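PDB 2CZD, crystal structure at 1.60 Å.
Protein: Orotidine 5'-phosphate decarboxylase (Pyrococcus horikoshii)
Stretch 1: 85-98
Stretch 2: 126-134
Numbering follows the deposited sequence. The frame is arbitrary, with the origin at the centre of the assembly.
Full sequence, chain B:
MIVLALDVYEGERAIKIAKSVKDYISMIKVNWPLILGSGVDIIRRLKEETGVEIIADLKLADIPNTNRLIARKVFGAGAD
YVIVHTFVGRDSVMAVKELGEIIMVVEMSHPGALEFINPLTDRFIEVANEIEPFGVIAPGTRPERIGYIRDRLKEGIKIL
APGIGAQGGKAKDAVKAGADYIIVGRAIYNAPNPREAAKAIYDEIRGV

Stretch 1 85-98: HTFVGRDSVMAVKE
Stretch 2 (126-134) EVANEIEPF

How do the two backbones lie? Thr86 to Gly89 forms a type I turn, closed by Gly89 N to Thr86 O at 3.1 Å. Gly89, at phi/psi 122/157, where a side chain would jam against the preceding carbonyl, takes the N-cap position of the helix that begins at Arg90. Helix 126-131 runs in roughly the same direction, its axis 11.7 Å away at closest and crossing at -39°. CA atoms pair Thr86 with Val127 (7.5 Å), Met94 with Ile131 (8.1 Å) and Lys97 with Pro133 (7.8 Å).

What fills the space between them? Ile131 (m, chi2 t) points toward the first helix and sits as a knob among Arg90, Val93, Met94 and Lys97. Its CD1 reaches Val93 CG1 at 3.6 Å; Val93 is t. Met94 leaves its helix sideways, but chi1 m and chi2 m bring Met94 SD to 4.1 Å from Ile131 CG2, and chi3 m then sets CE. Nearer the start, Val127 (t) places CB 3.8 Å from CG2 of Thr86 (m), whose OG1 is hydrogen-bonded elsewhere in the structure. Small branched side chains suit this close apolar packing.

Why is Arg90 stretched out? Its chi1 is m, chi2 and chi3 are t and chi4 is 75°, so a side chain that starts sideways ends near Glu130 (m, t, chi3 -175°). Arg90 NE donates to Glu130 OE2 at 3.0 Å and 167°, a salt bridge near the guanidinium plane. Val127 CG2 covers one face, 3.4 Å from Arg90 NH2.

What does Lys97 do where the second helix ends? Its t, t, t chain lays CD 3.8 Å from Ile131 CG2 and CE 3.5 Å from Ile131 O. With chi4 m, Lys97 NZ donates to a water at 3.0 Å, which donates to Glu132 O at 2.7 Å. Glu132 leaves the helix at phi/psi 56/62. Together the stretches bury 434 Å².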

# COMPACT_ATOMS: atom_id res chain seq x y z
N HIS B 85 -7.42 -1.49 2.38
CA HIS B 85 -8.26 -0.29 2.26
C HIS B 85 -9.59 -0.68 1.62
O HIS B 85 -9.69 -1.69 0.91
CB HIS B 85 -7.62 0.76 1.35
CG HIS B 85 -6.80 1.78 2.08
ND1 HIS B 85 -7.36 2.73 2.90
CD2 HIS B 85 -5.46 1.99 2.10
CE1 HIS B 85 -6.40 3.50 3.39
NE2 HIS B 85 -5.23 3.07 2.92
N THR B 86 -10.60 0.15 1.88
CA THR B 86 -11.93 -0.01 1.32
C THR B 86 -12.07 0.86 0.06
O THR B 86 -12.80 0.50 -0.87
CB THR B 86 -13.01 0.48 2.32
OG1 THR B 86 -12.86 -0.25 3.54
CG2 THR B 86 -14.41 0.22 1.80
N PHE B 87 -11.35 1.99 0.04
CA PHE B 87 -11.43 3.01 -1.03
C PHE B 87 -11.25 2.53 -2.46
O PHE B 87 -11.91 3.04 -3.37
CB PHE B 87 -10.37 4.11 -0.74
CG PHE B 87 -10.81 5.54 -1.00
CD1 PHE B 87 -11.18 5.96 -2.28
CD2 PHE B 87 -10.80 6.48 0.03
CE1 PHE B 87 -11.53 7.32 -2.52
CE2 PHE B 87 -11.15 7.85 -0.22
CZ PHE B 87 -11.52 8.24 -1.49
N VAL B 88 -10.39 1.54 -2.67
CA VAL B 88 -10.08 1.06 -4.00
C VAL B 88 -11.15 0.18 -4.62
O VAL B 88 -11.10 -0.11 -5.81
CB VAL B 88 -8.67 0.40 -3.97
CG1 VAL B 88 -8.24 -0.10 -5.34
CG2 VAL B 88 -7.65 1.45 -3.50
N GLY B 89 -12.12 -0.26 -3.82
CA GLY B 89 -13.18 -1.06 -4.40
C GLY B 89 -13.34 -2.43 -3.77
O GLY B 89 -12.40 -2.97 -3.18
N ARG B 90 -14.54 -2.98 -3.91
CA ARG B 90 -14.86 -4.30 -3.37
C ARG B 90 -14.06 -5.43 -4.03
O ARG B 90 -13.73 -6.42 -3.37
CB ARG B 90 -16.36 -4.55 -3.53
CG ARG B 90 -17.21 -3.60 -2.71
CD ARG B 90 -18.66 -3.64 -3.20
NE ARG B 90 -19.61 -2.90 -2.35
CZ ARG B 90 -19.77 -1.57 -2.30
NH1 ARG B 90 -19.02 -0.74 -3.03
NH2 ARG B 90 -20.73 -1.06 -1.52
N ASP B 91 -13.75 -5.30 -5.32
CA ASP B 91 -12.98 -6.34 -5.98
C ASP B 91 -11.57 -6.42 -5.40
O ASP B 91 -11.06 -7.53 -5.18
CB ASP B 91 -12.95 -6.17 -7.52
CG ASP B 91 -12.64 -4.75 -7.98
OD1 ASP B 91 -12.68 -4.52 -9.21
OD2 ASP B 91 -12.36 -3.87 -7.16
N SER B 92 -10.96 -5.27 -5.13
CA SER B 92 -9.64 -5.27 -4.52
C SER B 92 -9.67 -5.84 -3.10
O SER B 92 -8.72 -6.50 -2.68
CB SER B 92 -9.03 -3.87 -4.55
OG SER B 92 -8.65 -3.54 -5.89
N VAL B 93 -10.78 -5.61 -2.38
CA VAL B 93 -10.90 -6.17 -1.03
C VAL B 93 -11.10 -7.68 -1.13
O VAL B 93 -10.40 -8.46 -0.46
CB VAL B 93 -12.11 -5.59 -0.29
CG1 VAL B 93 -12.27 -6.29 1.06
CG2 VAL B 93 -11.93 -4.09 -0.07
N MET B 94 -12.02 -8.11 -2.00
CA MET B 94 -12.29 -9.54 -2.10
C MET B 94 -11.13 -10.36 -2.65
O MET B 94 -11.00 -11.55 -2.33
CB MET B 94 -13.57 -9.79 -2.92
CG MET B 94 -14.85 -9.37 -2.21
SD MET B 94 -15.07 -10.13 -0.57
CE MET B 94 -15.25 -11.80 -0.99
N ALA B 95 -10.25 -9.72 -3.42
CA ALA B 95 -9.08 -10.45 -3.92
C ALA B 95 -8.17 -10.90 -2.78
O ALA B 95 -7.46 -11.91 -2.89
CB ALA B 95 -8.30 -9.62 -4.92
N VAL B 96 -8.18 -10.13 -1.68
CA VAL B 96 -7.39 -10.48 -0.51
C VAL B 96 -8.18 -11.45 0.37
O VAL B 96 -7.62 -12.44 0.83
CB VAL B 96 -7.05 -9.21 0.32
CG1 VAL B 96 -6.17 -9.58 1.51
CG2 VAL B 96 -6.34 -8.18 -0.57
N LYS B 97 -9.46 -11.18 0.61
CA LYS B 97 -10.29 -12.04 1.47
C LYS B 97 -10.35 -13.49 0.95
O LYS B 97 -10.49 -14.44 1.71
CB LYS B 97 -11.70 -11.47 1.58
CG LYS B 97 -12.52 -12.10 2.69
CD LYS B 97 -13.86 -11.42 2.77
CE LYS B 97 -14.61 -11.78 4.05
NZ LYS B 97 -14.81 -13.25 4.21
N GLU B 98 -10.24 -13.64 -0.36
CA GLU B 98 -10.25 -14.97 -0.95
C GLU B 98 -9.13 -15.83 -0.38
O GLU B 98 -9.30 -17.04 -0.25
CB GLU B 98 -10.06 -14.83 -2.46
CG GLU B 98 -9.93 -16.12 -3.24
CD GLU B 98 -9.75 -15.83 -4.73
OE1 GLU B 98 -10.70 -15.33 -5.35
OE2 GLU B 98 -8.65 -16.09 -5.28
N GLU B 126 -20.66 0.78 5.52
CA GLU B 126 -21.67 0.01 4.81
C GLU B 126 -20.97 -1.05 3.96
O GLU B 126 -21.45 -2.18 3.87
CB GLU B 126 -22.51 0.92 3.90
CG GLU B 126 -23.30 1.96 4.67
CD GLU B 126 -24.03 2.93 3.76
OE1 GLU B 126 -23.52 3.22 2.66
OE2 GLU B 126 -25.11 3.41 4.17
N VAL B 127 -19.85 -0.72 3.32
CA VAL B 127 -19.15 -1.74 2.53
C VAL B 127 -18.64 -2.84 3.46
O VAL B 127 -18.76 -4.02 3.15
CB VAL B 127 -17.94 -1.15 1.74
CG1 VAL B 127 -17.25 -2.26 0.96
CG2 VAL B 127 -18.39 -0.04 0.79
N ALA B 128 -18.06 -2.47 4.60
CA ALA B 128 -17.60 -3.49 5.55
C ALA B 128 -18.80 -4.36 6.02
O ALA B 128 -18.67 -5.55 6.20
CB ALA B 128 -16.94 -2.82 6.76
N ASN B 129 -19.97 -3.75 6.21
CA ASN B 129 -21.11 -4.55 6.63
C ASN B 129 -21.49 -5.59 5.57
O ASN B 129 -21.94 -6.69 5.90
CB ASN B 129 -22.30 -3.64 6.93
CG ASN B 129 -22.12 -2.89 8.22
OD1 ASN B 129 -21.27 -3.24 9.05
ND2 ASN B 129 -22.93 -1.86 8.41
N GLU B 130 -21.28 -5.26 4.30
CA GLU B 130 -21.60 -6.17 3.20
C GLU B 130 -20.58 -7.29 3.14
O GLU B 130 -20.92 -8.48 3.04
CB GLU B 130 -21.57 -5.43 1.85
CG GLU B 130 -22.67 -4.41 1.59
CD GLU B 130 -22.54 -3.75 0.21
OE1 GLU B 130 -23.33 -2.83 -0.09
OE2 GLU B 130 -21.65 -4.15 -0.60
N ILE B 131 -19.31 -6.92 3.22
CA ILE B 131 -18.22 -7.88 3.10
C ILE B 131 -17.99 -8.75 4.33
O ILE B 131 -17.58 -9.91 4.20
CB ILE B 131 -16.92 -7.14 2.70
CG1 ILE B 131 -17.02 -6.71 1.23
CG2 ILE B 131 -15.69 -8.04 2.91
CD1 ILE B 131 -15.86 -5.90 0.72
N GLU B 132 -18.29 -8.21 5.51
CA GLU B 132 -18.10 -8.90 6.78
C GLU B 132 -16.65 -9.38 7.00
O GLU B 132 -16.38 -10.58 7.08
CB GLU B 132 -19.10 -10.06 6.95
CG GLU B 132 -20.54 -9.60 6.93
CD GLU B 132 -21.55 -10.75 7.01
OE1 GLU B 132 -22.76 -10.46 7.02
OE2 GLU B 132 -21.13 -11.94 7.06
N PRO B 133 -15.70 -8.44 7.05
CA PRO B 133 -14.29 -8.78 7.28
C PRO B 133 -14.17 -9.19 8.76
O PRO B 133 -15.12 -9.06 9.53
CB PRO B 133 -13.56 -7.45 7.05
CG PRO B 133 -14.58 -6.45 7.57
CD PRO B 133 -15.88 -6.98 6.97
N PHE B 134 -13.00 -9.67 9.15
CA PHE B 134 -12.79 -10.01 10.56
C PHE B 134 -13.00 -8.75 11.41
O PHE B 134 -13.59 -8.81 12.48
CB PHE B 134 -11.36 -10.53 10.77
CG PHE B 134 -10.98 -10.68 12.24
CD1 PHE B 134 -10.20 -9.72 12.88
CD2 PHE B 134 -11.40 -11.79 12.96
CE1 PHE B 134 -9.84 -9.85 14.22
CE2 PHE B 134 -11.05 -11.94 14.30
CZ PHE B 134 -10.26 -10.96 14.94
O HOH W 1 -17.23 -12.91 5.95